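PDB 5IBZ: cyclase from Uncultured organism, which is a cyclase of the pfam04199 family that may act as an arylformamidase. Local coordinates for the interface of chains A and B. Residues are numbered along the deposited sequence; one frame, centred on the assembly and turned at random. Chains: chain A/B, Uncharacterized protein.

The interface of chains A and B. Residues chain A 47, 50, 52, 322; chain B 37, 40, 153, 156.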
# COMPACT_ATOMS: atom_id res chain seq x y z
N ILE A 47 -38.12 -1.38 -11.05
CA ILE A 47 -37.74 0.03 -10.92
C ILE A 47 -38.99 0.84 -11.31
O ILE A 47 -39.18 1.25 -12.45
CB ILE A 47 -36.53 0.39 -11.77
CG1 ILE A 47 -35.35 -0.46 -11.34
CG2 ILE A 47 -36.20 1.89 -11.66
CD1 ILE A 47 -34.11 -0.32 -12.24
N GLY A 50 -37.96 4.69 -8.70
CA GLY A 50 -36.67 5.34 -8.86
C GLY A 50 -35.93 5.66 -7.56
O GLY A 50 -34.88 6.30 -7.59
N THR A 52 -33.40 5.01 -4.64
CA THR A 52 -32.09 4.35 -4.61
C THR A 52 -31.52 4.33 -3.20
O THR A 52 -31.70 5.28 -2.42
CB THR A 52 -31.08 5.06 -5.54
OG1 THR A 52 -31.03 6.47 -5.22
CG2 THR A 52 -31.47 4.86 -7.01
N VAL A 322 -32.45 -0.43 -6.16
CA VAL A 322 -33.30 0.49 -6.92
C VAL A 322 -34.72 -0.03 -6.94
O VAL A 322 -34.96 -1.19 -7.30
CB VAL A 322 -32.79 0.67 -8.38
CG1 VAL A 322 -33.49 1.83 -9.06
CG2 VAL A 322 -31.27 0.85 -8.42
N PRO B 37 -35.47 10.59 -9.42
CA PRO B 37 -36.12 9.27 -9.48
C PRO B 37 -36.91 9.02 -10.76
O PRO B 37 -36.80 7.93 -11.34
CB PRO B 37 -37.03 9.29 -8.24
CG PRO B 37 -36.29 10.15 -7.27
CD PRO B 37 -35.72 11.25 -8.13
N ILE B 40 -34.56 7.96 -13.51
CA ILE B 40 -34.09 6.58 -13.31
C ILE B 40 -35.16 5.57 -13.78
O ILE B 40 -34.84 4.60 -14.45
CB ILE B 40 -33.71 6.32 -11.83
CG1 ILE B 40 -32.55 7.23 -11.42
CG2 ILE B 40 -33.33 4.83 -11.61
CD1 ILE B 40 -32.16 7.12 -9.97
N THR B 153 -24.98 7.41 -4.33
CA THR B 153 -26.07 6.76 -5.08
C THR B 153 -26.26 7.30 -6.50
O THR B 153 -27.23 6.96 -7.19
CB THR B 153 -27.42 6.84 -4.34
OG1 THR B 153 -27.77 8.20 -4.05
CG2 THR B 153 -27.37 6.06 -3.05
N LEU B 156 -26.35 6.28 -11.63
CA LEU B 156 -27.19 5.16 -12.02
C LEU B 156 -28.44 5.77 -12.64
O LEU B 156 -29.20 6.47 -11.98
CB LEU B 156 -27.50 4.29 -10.81
CG LEU B 156 -28.29 3.02 -11.06
CD1 LEU B 156 -27.82 1.91 -10.15
CD2 LEU B 156 -29.75 3.32 -10.85
O HOH W 1 -29.72 9.03 -5.74
O HOH W 2 -30.32 8.16 -2.84
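The hydroxyl of A:Thr52, OG1, and the hydroxyl of B:Thr153, OG1, are linked through a pair of waters. Water 1 lies 2.7 Å from B:Thr153 OG1 and 2.9 Å from A:Thr52 OG1. Water 2 also reaches both hydroxyls, and it lies 3.2 Å from the backbone carbonyl oxygen O of A:Thr52, a longer contact. The two waters bond each other as well. The hydroxyls themselves stay 3.9 Å apart, OG1 of A:Thr52 to OG1 of B:Thr153. In A:Thr52, OG1 sits between the backbone N and the carbonyl carbon (chi1 53°). This turns the hydroxyl to the waters, while the methyl CG2 meets CD1 of B:Ile40 at 3.8 Å.

B:Ile40, from helix 37-44, uses both of its branches. Its CD1 end reaches A:Thr52 and the carbonyl oxygen of A:Gly50. CG2, anti to the backbone N, packs on CG1 of A:Val322 at 4.0 Å and on the CG2 methyl of A:Ile47. The side chains of A:Ile47 and B:Ile40 cross at about a right angle. Further along, A:Val322 and B:Leu156 meet tip to tip, CG2 to CD2, at 3.8 Å. At the helix start, B:Pro37 lies against the backbone of A:Gly50, CA to CA at 4.0 Å.

The patch joins an apolar cluster to a water-bridged threonine pair. With its two-fold twin, it probably helps to hold the two copies together in the deposited assembly; the structure alone does not show whether this pair is the biological form.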